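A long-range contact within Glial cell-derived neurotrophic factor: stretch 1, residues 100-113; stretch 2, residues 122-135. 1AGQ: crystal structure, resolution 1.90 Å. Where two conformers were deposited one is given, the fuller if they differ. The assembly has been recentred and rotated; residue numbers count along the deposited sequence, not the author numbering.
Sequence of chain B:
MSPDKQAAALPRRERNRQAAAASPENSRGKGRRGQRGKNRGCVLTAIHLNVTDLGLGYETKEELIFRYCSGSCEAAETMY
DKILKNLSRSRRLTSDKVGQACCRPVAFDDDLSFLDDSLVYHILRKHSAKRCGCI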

# COMPACT_ATOMS: atom_id res chain seq x y z
N GLN B 100 -18.55 5.65 7.59
CA GLN B 100 -17.14 5.45 7.92
C GLN B 100 -16.32 5.70 6.66
O GLN B 100 -16.88 5.74 5.56
CB GLN B 100 -16.89 4.03 8.42
CG GLN B 100 -17.42 3.77 9.81
CD GLN B 100 -18.93 3.75 9.84
OE1 GLN B 100 -19.57 3.59 8.79
NE2 GLN B 100 -19.51 3.92 11.02
N ALA B 101 -15.01 5.88 6.82
CA ALA B 101 -14.14 6.12 5.67
C ALA B 101 -14.13 4.89 4.77
O ALA B 101 -14.27 3.75 5.23
CB ALA B 101 -12.72 6.44 6.16
N CYS B 102 -13.99 5.12 3.46
CA CYS B 102 -13.96 4.00 2.52
C CYS B 102 -12.76 4.09 1.59
O CYS B 102 -12.23 5.17 1.31
CB CYS B 102 -15.25 3.94 1.66
SG CYS B 102 -15.73 5.43 0.76
N CYS B 103 -12.33 2.93 1.11
CA CYS B 103 -11.20 2.83 0.19
C CYS B 103 -11.71 3.20 -1.20
O CYS B 103 -12.51 2.48 -1.78
CB CYS B 103 -10.65 1.40 0.22
SG CYS B 103 -9.18 1.18 -0.82
N ARG B 104 -11.26 4.34 -1.70
CA ARG B 104 -11.69 4.91 -2.98
C ARG B 104 -10.56 5.59 -3.73
O ARG B 104 -9.47 5.79 -3.19
CB ARG B 104 -12.78 5.96 -2.70
CG ARG B 104 -13.96 5.43 -1.92
CD ARG B 104 -14.99 4.87 -2.88
NE ARG B 104 -15.38 5.90 -3.83
CZ ARG B 104 -16.05 5.65 -4.95
NH1 ARG B 104 -16.42 4.44 -5.27
NH2 ARG B 104 -16.37 6.70 -5.75
N PRO B 105 -10.78 5.93 -5.02
CA PRO B 105 -9.69 6.60 -5.72
C PRO B 105 -9.50 8.01 -5.18
O PRO B 105 -10.47 8.73 -4.95
CB PRO B 105 -10.17 6.64 -7.19
CG PRO B 105 -11.32 5.66 -7.25
CD PRO B 105 -11.94 5.70 -5.88
N VAL B 106 -8.24 8.38 -4.96
CA VAL B 106 -7.91 9.72 -4.49
C VAL B 106 -7.37 10.46 -5.71
O VAL B 106 -7.24 11.68 -5.73
CB VAL B 106 -6.87 9.67 -3.34
CG1 VAL B 106 -7.53 9.09 -2.10
CG2 VAL B 106 -5.68 8.80 -3.71
N ALA B 107 -7.08 9.68 -6.75
CA ALA B 107 -6.58 10.22 -8.01
C ALA B 107 -7.11 9.30 -9.11
O ALA B 107 -7.28 8.10 -8.91
CB ALA B 107 -5.07 10.23 -8.01
N PHE B 108 -7.38 9.88 -10.28
CA PHE B 108 -7.92 9.10 -11.40
C PHE B 108 -6.96 9.09 -12.58
O PHE B 108 -6.14 10.01 -12.77
CB PHE B 108 -9.28 9.70 -11.84
CG PHE B 108 -10.41 9.41 -10.89
CD1 PHE B 108 -11.11 8.21 -10.96
CD2 PHE B 108 -10.77 10.34 -9.91
CE1 PHE B 108 -12.15 7.92 -10.06
CE2 PHE B 108 -11.81 10.06 -9.01
CZ PHE B 108 -12.50 8.85 -9.08
N ASP B 109 -7.03 8.03 -13.38
CA ASP B 109 -6.17 7.94 -14.54
C ASP B 109 -6.57 9.10 -15.44
O ASP B 109 -7.63 9.70 -15.26
CB ASP B 109 -6.41 6.62 -15.29
CG ASP B 109 -5.67 5.45 -14.69
OD1 ASP B 109 -4.57 5.64 -14.11
OD2 ASP B 109 -6.18 4.31 -14.79
N ASP B 110 -5.73 9.42 -16.42
CA ASP B 110 -6.05 10.51 -17.32
C ASP B 110 -7.24 10.14 -18.19
O ASP B 110 -7.53 8.96 -18.42
CB ASP B 110 -4.84 10.82 -18.22
CG ASP B 110 -3.64 11.35 -17.43
OD1 ASP B 110 -3.85 12.22 -16.55
OD2 ASP B 110 -2.50 10.91 -17.68
N ASP B 111 -7.95 11.18 -18.65
CA ASP B 111 -9.11 11.01 -19.53
C ASP B 111 -8.69 10.10 -20.69
O ASP B 111 -7.56 10.17 -21.15
CB ASP B 111 -9.53 12.38 -20.10
CG ASP B 111 -10.17 13.28 -19.05
OD1 ASP B 111 -10.40 12.83 -17.92
OD2 ASP B 111 -10.44 14.47 -19.37
N LEU B 112 -9.60 9.23 -21.13
CA LEU B 112 -9.33 8.32 -22.24
C LEU B 112 -10.24 8.80 -23.38
O LEU B 112 -11.46 8.83 -23.23
CB LEU B 112 -9.68 6.87 -21.87
CG LEU B 112 -9.79 5.92 -23.07
CD1 LEU B 112 -8.48 5.90 -23.83
CD2 LEU B 112 -10.15 4.52 -22.60
N SER B 113 -9.62 9.21 -24.49
CA SER B 113 -10.33 9.70 -25.68
C SER B 113 -10.21 8.60 -26.73
O SER B 113 -9.16 7.97 -26.85
CB SER B 113 -9.65 10.95 -26.24
OG SER B 113 -9.96 12.10 -25.49
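Stretch 2 (122-135) HILRKHSAKRCGCI

Stretch 2 runs back along stretch 1 as an antiparallel partner, its C-terminal residue beside Ala101 and Ile123 beside Ser113. The axes of strands 103-105 and 132-134 approach to 4.5 Å, with 137° between their N-to-C directions, well short of strictly antiparallel. Reciprocal backbone bonds hold them: Arg104 N to Gly133 O (3.0 Å) is answered by Gly133 N to Arg104 O (2.8 Å), and just beyond the strands Cys102 N to Ile135 O (2.8 Å) is answered by Ile135 N to Cys102 O (3.0 Å). Gly133 provides the hollow: with no side chain there, Val106 CG1 settles 3.5 Å from Gly133 CA, where a CB would collide with it. The same methyl reaches Ile135 CG2 (3.8 Å), and Ile135 CD1 packs on Arg104 CB (3.6 Å). On the other branch, Val106 CG2 lies over one face of the Arg131 guanidinium.

Bulges next to Ala107 shift the register as both chains turn a corner, and Ala107 O accepts bonds from both Lys130 N (2.8 Å) and Arg131 N (3.3 Å). Beyond the corner, Lys126 covers one face of the Phe108 ring, its CB 4.0 Å from the centroid. Asp109 grips Ser128 twice, N to O at 2.7 Å and OD2 to OG at 2.9 Å. A second ladder follows the intervening loops: Leu124 N bonds Leu112 O (2.7 Å), while Leu112 CD2 meets Leu124 CD1 at 3.9 Å.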

# COMPACT_ATOMS: atom_id res chain seq x y z
N HIS B 122 -15.52 9.96 -28.20
CA HIS B 122 -15.99 9.76 -26.83
C HIS B 122 -14.82 9.97 -25.89
O HIS B 122 -13.66 9.71 -26.25
CB HIS B 122 -16.47 8.32 -26.62
CG HIS B 122 -17.64 7.94 -27.46
ND1 HIS B 122 -18.92 8.40 -27.20
CD2 HIS B 122 -17.74 7.09 -28.50
CE1 HIS B 122 -19.75 7.84 -28.06
NE2 HIS B 122 -19.07 7.05 -28.86
N ILE B 123 -15.10 10.43 -24.68
CA ILE B 123 -14.04 10.62 -23.68
C ILE B 123 -14.55 10.03 -22.36
O ILE B 123 -15.71 10.23 -21.97
CB ILE B 123 -13.66 12.13 -23.52
CG1 ILE B 123 -12.62 12.30 -22.42
CG2 ILE B 123 -14.90 12.95 -23.19
CD1 ILE B 123 -11.83 13.58 -22.53
N LEU B 124 -13.71 9.25 -21.71
CA LEU B 124 -14.05 8.68 -20.41
C LEU B 124 -13.24 9.53 -19.44
O LEU B 124 -12.03 9.67 -19.61
CB LEU B 124 -13.63 7.22 -20.33
CG LEU B 124 -14.26 6.30 -21.38
CD1 LEU B 124 -13.75 4.89 -21.18
CD2 LEU B 124 -15.78 6.35 -21.26
N ARG B 125 -13.92 10.12 -18.47
CA ARG B 125 -13.28 10.98 -17.46
C ARG B 125 -13.51 10.39 -16.05
O ARG B 125 -14.63 9.95 -15.74
CB ARG B 125 -13.91 12.38 -17.51
CG ARG B 125 -13.70 13.19 -18.78
CD ARG B 125 -14.53 14.47 -18.68
NE ARG B 125 -14.30 15.38 -19.80
CZ ARG B 125 -13.36 16.32 -19.81
NH1 ARG B 125 -12.58 16.49 -18.75
NH2 ARG B 125 -13.19 17.08 -20.88
N LYS B 126 -12.48 10.39 -15.22
CA LYS B 126 -12.60 9.84 -13.86
C LYS B 126 -13.28 8.47 -13.94
O LYS B 126 -14.24 8.18 -13.22
CB LYS B 126 -13.45 10.80 -13.00
CG LYS B 126 -12.74 12.11 -12.65
CD LYS B 126 -13.72 13.14 -12.09
N HIS B 127 -12.73 7.63 -14.81
CA HIS B 127 -13.25 6.29 -15.07
C HIS B 127 -12.41 5.15 -14.50
O HIS B 127 -12.85 4.01 -14.43
CB HIS B 127 -13.36 6.10 -16.59
CG HIS B 127 -12.03 6.10 -17.29
ND1 HIS B 127 -11.21 7.21 -17.33
CD2 HIS B 127 -11.38 5.13 -17.97
CE1 HIS B 127 -10.12 6.91 -18.01
NE2 HIS B 127 -10.19 5.65 -18.40
N SER B 128 -11.18 5.48 -14.11
CA SER B 128 -10.26 4.49 -13.60
C SER B 128 -9.39 5.10 -12.50
O SER B 128 -8.96 6.25 -12.60
CB SER B 128 -9.38 3.98 -14.74
OG SER B 128 -8.68 2.81 -14.36
N ALA B 129 -9.11 4.30 -11.48
CA ALA B 129 -8.29 4.79 -10.38
C ALA B 129 -6.80 4.83 -10.73
O ALA B 129 -6.28 3.96 -11.44
CB ALA B 129 -8.49 3.92 -9.14
N LYS B 130 -6.12 5.85 -10.21
CA LYS B 130 -4.69 6.01 -10.39
C LYS B 130 -4.04 5.78 -9.01
O LYS B 130 -2.97 5.18 -8.90
CB LYS B 130 -4.39 7.42 -10.88
CG LYS B 130 -2.93 7.73 -11.08
CD LYS B 130 -2.80 9.00 -11.91
CE LYS B 130 -1.36 9.47 -11.99
NZ LYS B 130 -1.28 10.87 -12.50
N ARG B 131 -4.71 6.28 -7.97
CA ARG B 131 -4.22 6.17 -6.58
C ARG B 131 -5.41 5.90 -5.70
O ARG B 131 -6.48 6.46 -5.93
CB ARG B 131 -3.60 7.49 -6.13
CG ARG B 131 -2.13 7.67 -6.40
CD ARG B 131 -1.58 8.82 -5.55
NE ARG B 131 -2.29 10.09 -5.77
CZ ARG B 131 -2.79 10.85 -4.79
NH1 ARG B 131 -2.66 10.48 -3.53
NH2 ARG B 131 -3.42 11.98 -5.09
N CYS B 132 -5.23 5.08 -4.67
CA CYS B 132 -6.29 4.71 -3.73
C CYS B 132 -6.05 5.32 -2.35
O CYS B 132 -4.90 5.52 -1.96
CB CYS B 132 -6.34 3.19 -3.57
SG CYS B 132 -6.77 2.39 -5.13
N GLY B 133 -7.12 5.62 -1.63
CA GLY B 133 -6.96 6.20 -0.30
C GLY B 133 -8.22 6.07 0.51
O GLY B 133 -9.32 5.89 -0.03
N CYS B 134 -8.08 6.10 1.83
CA CYS B 134 -9.24 6.03 2.70
C CYS B 134 -9.78 7.44 2.81
O CYS B 134 -9.08 8.35 3.26
CB CYS B 134 -8.83 5.48 4.07
SG CYS B 134 -8.43 3.70 3.96
N ILE B 135 -11.01 7.65 2.35
CA ILE B 135 -11.60 8.98 2.38
C ILE B 135 -13.02 8.99 2.94
O ILE B 135 -13.62 7.90 3.05
CB ILE B 135 -11.63 9.63 0.97
CG1 ILE B 135 -12.47 8.78 0.01
CG2 ILE B 135 -10.21 9.78 0.44
CD1 ILE B 135 -12.59 9.36 -1.39
OXT ILE B 135 -13.50 10.11 3.27
O HOH W 1 -9.80 8.21 -15.18
O HOH W 2 -11.03 14.92 -16.29